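PDB 3NT8: ancylostoma secreted protein 1, which is a secreted hookworm protein built from two CAP domains and is probably associated with the transition of infective larvae to parasitism. Local coordinates for residues G31-D34 with S35-Q38; L72-C76 with A77-Q81; E299-G303 with L304-I308. All coordinates share one frame; numbering follows the deposited sequence.

Contacts 1 and 2 belong to the first CAP domain and contact 3 to the second. The first two each lie where a helix begins, with centres about 12 Å apart, and they touch: Arg37 NH2 of contact 1 reaches Glu79 OE2 of contact 2 in a 2.6 Å salt bridge, and Arg37 CG packs 3.5 Å from Trp74 CZ2. The starts of helices 34-52 and 76-85 are thus joined by charge and by ring packing. Contact 3 lies on the other side of the chain's centre, its centre about 40 Å from that of contact 2, and leads into strand 305-311, whose Glu306 is bonded to His295, a pairing consistent with the central cavity of a CAP domain.

Contact 1 of 3, residues G31-D34 with S35-Q38; sequences GITD and SDRQ
Asp36 OD2 is gripped by Thr33 N and, from strand 159-167, by Tyr164 OH. The Thr33 N-H points almost straight at it, 2.9 Å between Thr33 N and Asp36 OD2 with an angle of 168° at the hydrogen, but arrives from above the carboxylate plane. The return bond runs from Asp36 N to Thr33 OG1, 3.2 Å. Together they make a capping box at the start of helix 34-52, with Thr33 as N-cap. Its hydroxyl reaches the first turn because OG1 stands between the backbone N and carbonyl carbon, chi1 72°. A water lies 2.8 Å from Thr33 OG1 and donates weakly to Asp36 OD1. The backbone takes over at once: Arg37 N donates to Thr33 O at 3.0 Å and Gln38 N to Asp34 O at 2.8 Å. Arg37 adds side-chain links within the first turn, to Asp34, and weakly back to Ile32 in the loop. Its extended chain runs back past Thr33 O, with Arg37 CG 3.4 Å from that oxygen. From the far end Arg37 NH1 makes a salt bridge to Asp34 OD1, 2.9 Å, though the bond is bent and weak, with carboxylate and guanidinium planes 84° apart. The same NH1 gives another weak bond to Ile32 O. Ile32 CG1 lies 4.0 Å above the guanidinium plane, over its centre, while Ile32 CD1 meets the Arg37 chain. NH2 pairs elsewhere, with Glu79 and with the carbonyl of Asn29, so the charged group is held from several directions. Ile32 also packs on helix 76-85 through Glu79 and Gln83, and both Ile32 and Arg37 touch Trp74 of strand 73-74, which sets the beginning of helix 34-52 against the strand-to-helix junction.

Contact 2 of 3, residues L72-C76 with A77-Q81; sequences LSWDC and AMEQQ
Asp75 caps helix 76-85 where the chain enters it from strand 73-74, an outermost strand of the first CAP domain's mixed sheet. The N-cap bond is short: Met78 N lies 2.7 Å from Asp75 OD2 and uses the anti lone pair of that oxygen. The carboxylate gets there because CG is anti to the backbone N, chi1 -175°, which swings OD2 over the first turn, where Ala77 CB also packs 3.4 Å from OD2. The negative group at the N-terminal end would suit the helix dipole. Asp75 O takes the nearly straight bond from Glu79 N, 3.0 Å, and Cys76 O accepts from Gln80 N, so regular helical bonding follows directly.

Farther out, Glu79 reaches back to the strand. Its extended side chain brings OE1 to the edge of the Trp74 indole, 2.7 Å from Trp74 NE1 and only 5° out of the ring plane; the oxygen is met on its anti side, with the carboxylate turned 71° from the ring. The acid therefore meets the indole at its N-H edge, and Glu79 CD packs against Trp74 CZ2 rather than over the ring. The second shell fixes both groups. Arg37 and Asn29 hold the other oxygen of Glu79, OE2, while Phe25 meets the Trp74 ring edge to face. Cys76, next to the cap, is bound by a disulfide to Cys27, so the N-terminal loop is tied covalently to this helix start; on the strand side, Asp75 makes a backbone bond with Leu160 of strand 159-167. Beside the capping carboxylate, the Met78 side chain crosses that of Asp75 at about a right angle, its chain extended as far as SD, which lies 3.8 Å from Asp75 CB.

Contact 3 of 3, residues E299-G303 with L304-I308; sequences EDRPG and LGENI
The Arg301 guanidinium carries Glu306 on one face, with Glu306 CB 3.5 Å above its plane and over its centre, and the backbone carbonyl of Leu304 at its edge. There Arg301 NH1 donates to Leu304 O at 2.9 Å, the oxygen lying 4° from the guanidinium plane, so the N-H is used in plane, in a bond that helps fix the rotation of the group about CD-NE. The acid of Glu306 does not lie flat against this plane: it is turned 49° from it, and the two side chains cross at about a right angle. Their salt bridge, Arg301 NE to Glu306 OE1, is long at 3.5 Å. Firmer bonds lie outside the pair. Ser296 OG is bonded to both Arg301 NE and Glu306 OE2 and so bridges the two groups, while His295 ND1 is bonded to Glu306 OE1 and Gln386 NE2 to OE2.

The approach depends on a type II beta turn from Arg301 to Leu304, closed by a weak bond from Leu304 N to Arg301 O, 3.1 Å. Gly303 supplies the positive phi (67°) of its third position. The turn folds the chain and brings Arg301 CB to 3.8 Å from Leu304 CB, and from there the arginine chain, extended from CG to NE, runs beside the start of strand 305-311. Leu304 also packs on Val280 and Ser283 of helix 278-288, closing the turn against that helix.

Residues 305-307 read Gly-Glu-Asn, the short sequence with which CAP domains commonly place a glutamate in their central cavity beside histidines. The buried Glu306, bonded to His295, is consistent with that arrangement, the turn and Arg301 forming its flank in the second CAP domain.

Contact 1 of 3, residues G31-D34 with S35-Q38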
loop_
_atom_site.group_PDB
_atom_site.type_symbol
_atom_site.label_atom_id
_atom_site.label_comp_id
_atom_site.label_asym_id
_atom_site.label_seq_id
_atom_site.Cartn_x
_atom_site.Cartn_y
_atom_site.Cartn_z
ATOM N N GLY A 31 21.832 -23.052 4.259
ATOM C CA GLY A 31 22.577 -21.794 4.506
ATOM C C GLY A 31 22.341 -21.302 5.942
ATOM O O GLY A 31 23.251 -20.754 6.614
ATOM N N ILE A 32 21.127 -21.514 6.444
ATOM C CA ILE A 32 20.869 -21.150 7.849
ATOM C C ILE A 32 20.199 -22.335 8.529
ATOM O O ILE A 32 19.766 -23.259 7.811
ATOM C CB ILE A 32 20.086 -19.845 7.970
ATOM C CG1 ILE A 32 18.749 -19.912 7.194
ATOM C CG2 ILE A 32 20.960 -18.680 7.396
ATOM C CD1 ILE A 32 17.765 -18.678 7.546
ATOM N N THR A 33 20.192 -22.345 9.879
ATOM C CA THR A 33 19.460 -23.405 10.613
ATOM C C THR A 33 17.994 -23.054 10.994
ATOM O O THR A 33 17.599 -21.911 10.925
ATOM C CB THR A 33 20.195 -23.821 11.866
ATOM O OG1 THR A 33 20.079 -22.768 12.838
ATOM C CG2 THR A 33 21.664 -24.044 11.524
ATOM N N ASP A 34 17.217 -24.038 11.464
ATOM C CA ASP A 34 15.865 -23.733 11.986
ATOM C C ASP A 34 15.918 -22.826 13.167
ATOM O O ASP A 34 15.035 -21.981 13.348
ATOM C CB ASP A 34 15.050 -24.973 12.289
ATOM C CG ASP A 34 14.477 -25.581 11.037
ATOM O OD1 ASP A 34 14.714 -24.997 9.939
ATOM O OD2 ASP A 34 13.832 -26.654 11.132
ATOM N N SER A 35 16.982 -22.959 13.932
ATOM C CA SER A 35 17.163 -22.163 15.108
ATOM C C SER A 35 17.357 -20.704 14.714
ATOM O O SER A 35 16.935 -19.784 15.431
ATOM C CB SER A 35 18.368 -22.690 15.904
ATOM O OG SER A 35 18.517 -21.864 17.005
ATOM N N ASP A 36 18.002 -20.499 13.564
ATOM C CA ASP A 36 18.160 -19.178 12.982
ATOM C C ASP A 36 16.834 -18.653 12.473
ATOM O O ASP A 36 16.529 -17.512 12.683
ATOM C CB ASP A 36 19.129 -19.231 11.805
ATOM C CG ASP A 36 20.554 -19.588 12.233
ATOM O OD1 ASP A 36 20.941 -19.333 13.388
ATOM O OD2 ASP A 36 21.283 -20.085 11.376
ATOM N N ARG A 37 16.060 -19.496 11.809
ATOM C CA ARG A 37 14.813 -19.060 11.258
ATOM C C ARG A 37 13.888 -18.668 12.396
ATOM O O ARG A 37 13.021 -17.821 12.215
ATOM C CB ARG A 37 14.155 -20.142 10.438
ATOM C CG ARG A 37 14.917 -20.557 9.251
ATOM C CD ARG A 37 14.367 -21.851 8.661
ATOM N NE ARG A 37 14.939 -22.083 7.332
ATOM C CZ ARG A 37 15.982 -22.862 7.131
ATOM N NH1 ARG A 37 16.493 -23.544 8.148
ATOM N NH2 ARG A 37 16.457 -22.995 5.906
ATOM N N GLN A 38 13.994 -19.354 13.526
ATOM C CA GLN A 38 13.113 -19.141 14.632
ATOM C C GLN A 38 13.581 -17.853 15.291
ATOM O O GLN A 38 12.779 -17.108 15.716
ATOM C CB GLN A 38 13.177 -20.362 15.564
ATOM C CG GLN A 38 12.138 -20.348 16.695
ATOM C CD GLN A 38 10.763 -20.704 16.177
ATOM O OE1 GLN A 38 10.576 -21.808 15.651
ATOM N NE2 GLN A 38 9.805 -19.765 16.250
HETATM O O HOH W 1 22.176 -22.287 14.601
#

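Contact 2 of 3, residues L72-C76 with A77-Q81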
loop_
_atom_site.group_PDB
_atom_site.type_symbol
_atom_site.label_atom_id
_atom_site.label_comp_id
_atom_site.label_asym_id
_atom_site.label_seq_id
_atom_site.Cartn_x
_atom_site.Cartn_y
_atom_site.Cartn_z
ATOM N N LEU A 72 3.892 -12.252 11.246
ATOM C CA LEU A 72 4.611 -12.806 10.095
ATOM C C LEU A 72 4.682 -14.311 10.141
ATOM O O LEU A 72 4.836 -14.900 11.214
ATOM C CB LEU A 72 6.058 -12.192 10.037
ATOM C CG LEU A 72 6.134 -10.642 10.019
ATOM C CD1 LEU A 72 7.573 -10.021 9.876
ATOM C CD2 LEU A 72 5.282 -10.140 8.867
ATOM N N SER A 73 4.569 -14.943 8.981
ATOM C CA SER A 73 4.902 -16.357 8.809
ATOM C C SER A 73 6.146 -16.464 7.982
ATOM O O SER A 73 6.401 -15.627 7.090
ATOM C CB SER A 73 3.787 -17.050 8.055
ATOM O OG SER A 73 2.611 -16.879 8.804
ATOM N N TRP A 74 6.951 -17.471 8.269
ATOM C CA TRP A 74 8.133 -17.741 7.413
ATOM C C TRP A 74 7.835 -18.197 5.972
ATOM O O TRP A 74 6.920 -18.976 5.735
ATOM C CB TRP A 74 9.041 -18.762 8.122
ATOM C CG TRP A 74 10.410 -18.835 7.564
ATOM C CD1 TRP A 74 10.866 -19.715 6.599
ATOM C CD2 TRP A 74 11.523 -18.025 7.932
ATOM N NE1 TRP A 74 12.179 -19.480 6.352
ATOM C CE2 TRP A 74 12.621 -18.469 7.172
ATOM C CE3 TRP A 74 11.701 -16.962 8.856
ATOM C CZ2 TRP A 74 13.883 -17.884 7.265
ATOM C CZ3 TRP A 74 12.959 -16.364 8.955
ATOM C CH2 TRP A 74 14.039 -16.845 8.170
ATOM N N ASP A 75 8.628 -17.760 4.995
ATOM C CA ASP A 75 8.380 -18.246 3.653
ATOM C C ASP A 75 9.638 -18.869 3.044
ATOM O O ASP A 75 10.653 -18.187 2.911
ATOM C CB ASP A 75 7.771 -17.129 2.792
ATOM C CG ASP A 75 7.384 -17.606 1.400
ATOM O OD1 ASP A 75 6.194 -17.841 1.161
ATOM O OD2 ASP A 75 8.274 -17.741 0.540
ATOM N N CYS A 76 9.599 -20.155 2.674
ATOM C CA CYS A 76 10.847 -20.834 2.276
ATOM C C CYS A 76 11.407 -20.304 0.961
ATOM O O CYS A 76 12.630 -20.212 0.794
ATOM C CB CYS A 76 10.738 -22.343 2.249
ATOM S SG CYS A 76 10.333 -23.067 3.867
ATOM N N ALA A 77 10.494 -19.957 0.057
ATOM C CA ALA A 77 10.776 -19.507 -1.262
ATOM C C ALA A 77 11.388 -18.144 -1.160
ATOM O O ALA A 77 12.341 -17.820 -1.898
ATOM C CB ALA A 77 9.476 -19.457 -2.077
ATOM N N MET A 78 10.857 -17.312 -0.251
ATOM C CA MET A 78 11.446 -15.978 -0.019
ATOM C C MET A 78 12.843 -16.109 0.542
ATOM O O MET A 78 13.749 -15.475 0.014
ATOM C CB MET A 78 10.576 -15.080 0.872
ATOM C CG MET A 78 9.493 -14.408 0.055
ATOM S SD MET A 78 8.253 -13.782 1.131
ATOM C CE MET A 78 9.210 -12.489 1.907
ATOM N N GLU A 79 13.008 -16.962 1.552
ATOM C CA GLU A 79 14.318 -17.273 2.130
ATOM C C GLU A 79 15.320 -17.755 1.095
ATOM O O GLU A 79 16.487 -17.301 1.075
ATOM C CB GLU A 79 14.203 -18.321 3.236
ATOM C CG GLU A 79 15.592 -18.689 3.894
ATOM C CD GLU A 79 15.526 -19.948 4.656
ATOM O OE1 GLU A 79 14.432 -20.365 5.077
ATOM O OE2 GLU A 79 16.567 -20.599 4.833
ATOM N N GLN A 80 14.885 -18.646 0.210
ATOM C CA GLN A 80 15.834 -19.304 -0.723
ATOM C C GLN A 80 16.306 -18.313 -1.740
ATOM O O GLN A 80 17.478 -18.300 -2.114
ATOM C CB GLN A 80 15.165 -20.501 -1.433
ATOM C CG GLN A 80 16.113 -21.226 -2.470
ATOM C CD GLN A 80 17.254 -21.989 -1.788
ATOM O OE1 GLN A 80 17.027 -22.860 -0.951
ATOM N NE2 GLN A 80 18.496 -21.634 -2.144
ATOM N N GLN A 81 15.381 -17.506 -2.240
ATOM C CA GLN A 81 15.749 -16.513 -3.222
ATOM C C GLN A 81 16.752 -15.497 -2.674
ATOM O O GLN A 81 17.704 -15.170 -3.339
ATOM C CB GLN A 81 14.496 -15.822 -3.797
ATOM C CG GLN A 81 14.812 -15.051 -5.042
ATOM C CD GLN A 81 13.581 -14.638 -5.845
ATOM O OE1 GLN A 81 12.423 -14.895 -5.445
ATOM N NE2 GLN A 81 13.832 -14.004 -6.994
#

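Contact 3 of 3, residues E299-G303 with L304-I308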
loop_
_atom_site.group_PDB
_atom_site.type_symbol
_atom_site.label_atom_id
_atom_site.label_comp_id
_atom_site.label_asym_id
_atom_site.label_seq_id
_atom_site.Cartn_x
_atom_site.Cartn_y
_atom_site.Cartn_z
ATOM N N GLU A 299 -7.015 10.225 -27.358
ATOM C CA GLU A 299 -7.765 9.593 -28.464
ATOM C C GLU A 299 -7.686 8.078 -28.375
ATOM O O GLU A 299 -8.547 7.378 -28.877
ATOM C CB GLU A 299 -7.312 10.130 -29.826
ATOM C CG GLU A 299 -7.852 11.597 -30.040
ATOM C CD GLU A 299 -7.330 12.254 -31.280
ATOM O OE1 GLU A 299 -6.635 13.323 -31.141
ATOM O OE2 GLU A 299 -7.620 11.707 -32.380
ATOM N N ASP A 300 -6.674 7.591 -27.688
ATOM C CA ASP A 300 -6.563 6.159 -27.400
ATOM C C ASP A 300 -7.496 5.674 -26.251
ATOM O O ASP A 300 -7.710 4.465 -26.072
ATOM C CB ASP A 300 -5.091 5.795 -27.090
ATOM C CG ASP A 300 -4.241 5.737 -28.348
ATOM O OD1 ASP A 300 -4.811 5.509 -29.412
ATOM O OD2 ASP A 300 -3.027 5.935 -28.281
ATOM N N ARG A 301 -7.989 6.619 -25.451
ATOM C CA ARG A 301 -9.022 6.359 -24.464
ATOM C C ARG A 301 -10.154 7.382 -24.637
ATOM O O ARG A 301 -10.274 8.295 -23.807
ATOM C CB ARG A 301 -8.423 6.475 -23.035
ATOM C CG ARG A 301 -7.526 7.724 -22.854
ATOM C CD ARG A 301 -7.144 7.922 -21.425
ATOM N NE ARG A 301 -5.949 8.740 -21.260
ATOM C CZ ARG A 301 -5.967 10.020 -20.889
ATOM N NH1 ARG A 301 -7.121 10.632 -20.712
ATOM N NH2 ARG A 301 -4.839 10.724 -20.750
ATOM N N PRO A 302 -10.965 7.275 -25.730
ATOM C CA PRO A 302 -11.846 8.395 -26.104
ATOM C C PRO A 302 -12.920 8.641 -25.046
ATOM O O PRO A 302 -13.640 7.713 -24.669
ATOM C CB PRO A 302 -12.423 7.972 -27.464
ATOM C CG PRO A 302 -12.301 6.449 -27.486
ATOM C CD PRO A 302 -11.144 6.095 -26.602
ATOM N N GLY A 303 -12.999 9.897 -24.593
ATOM C CA GLY A 303 -13.909 10.363 -23.545
ATOM C C GLY A 303 -13.612 9.791 -22.129
ATOM O O GLY A 303 -14.519 9.610 -21.322
ATOM N N LEU A 304 -12.347 9.487 -21.849
ATOM C CA LEU A 304 -11.956 8.813 -20.603
ATOM C C LEU A 304 -10.849 9.585 -19.942
ATOM O O LEU A 304 -9.917 10.047 -20.606
ATOM C CB LEU A 304 -11.477 7.399 -20.910
ATOM C CG LEU A 304 -12.553 6.385 -21.367
ATOM C CD1 LEU A 304 -11.955 5.024 -21.818
ATOM C CD2 LEU A 304 -13.513 6.096 -20.338
ATOM N N GLY A 305 -10.946 9.714 -18.631
ATOM C CA GLY A 305 -9.851 10.251 -17.778
ATOM C C GLY A 305 -8.871 9.124 -17.404
ATOM O O GLY A 305 -9.149 7.979 -17.698
ATOM N N GLU A 306 -7.755 9.441 -16.750
ATOM C CA GLU A 306 -6.688 8.443 -16.548
ATOM C C GLU A 306 -5.810 8.789 -15.377
ATOM O O GLU A 306 -5.381 9.959 -15.210
ATOM C CB GLU A 306 -5.790 8.293 -17.780
ATOM C CG GLU A 306 -4.844 7.061 -17.714
ATOM C CD GLU A 306 -4.068 6.830 -18.975
ATOM O OE1 GLU A 306 -3.238 7.705 -19.305
ATOM O OE2 GLU A 306 -4.210 5.773 -19.585
ATOM N N ASN A 307 -5.553 7.772 -14.573
ATOM C CA ASN A 307 -4.562 7.849 -13.481
ATOM C C ASN A 307 -3.480 6.792 -13.632
ATOM O O ASN A 307 -3.800 5.679 -13.920
ATOM C CB ASN A 307 -5.224 7.753 -12.106
ATOM C CG ASN A 307 -5.830 9.087 -11.635
ATOM O OD1 ASN A 307 -5.503 10.138 -12.150
ATOM N ND2 ASN A 307 -6.710 9.028 -10.624
ATOM N N ILE A 308 -2.196 7.161 -13.499
ATOM C CA ILE A 308 -1.131 6.168 -13.618
ATOM C C ILE A 308 -0.327 6.046 -12.340
ATOM O O ILE A 308 -0.269 6.965 -11.521
ATOM C CB ILE A 308 -0.154 6.418 -14.813
ATOM C CG1 ILE A 308 0.438 7.827 -14.717
ATOM C CG2 ILE A 308 -0.873 6.190 -16.124
ATOM C CD1 ILE A 308 1.620 8.056 -15.656
#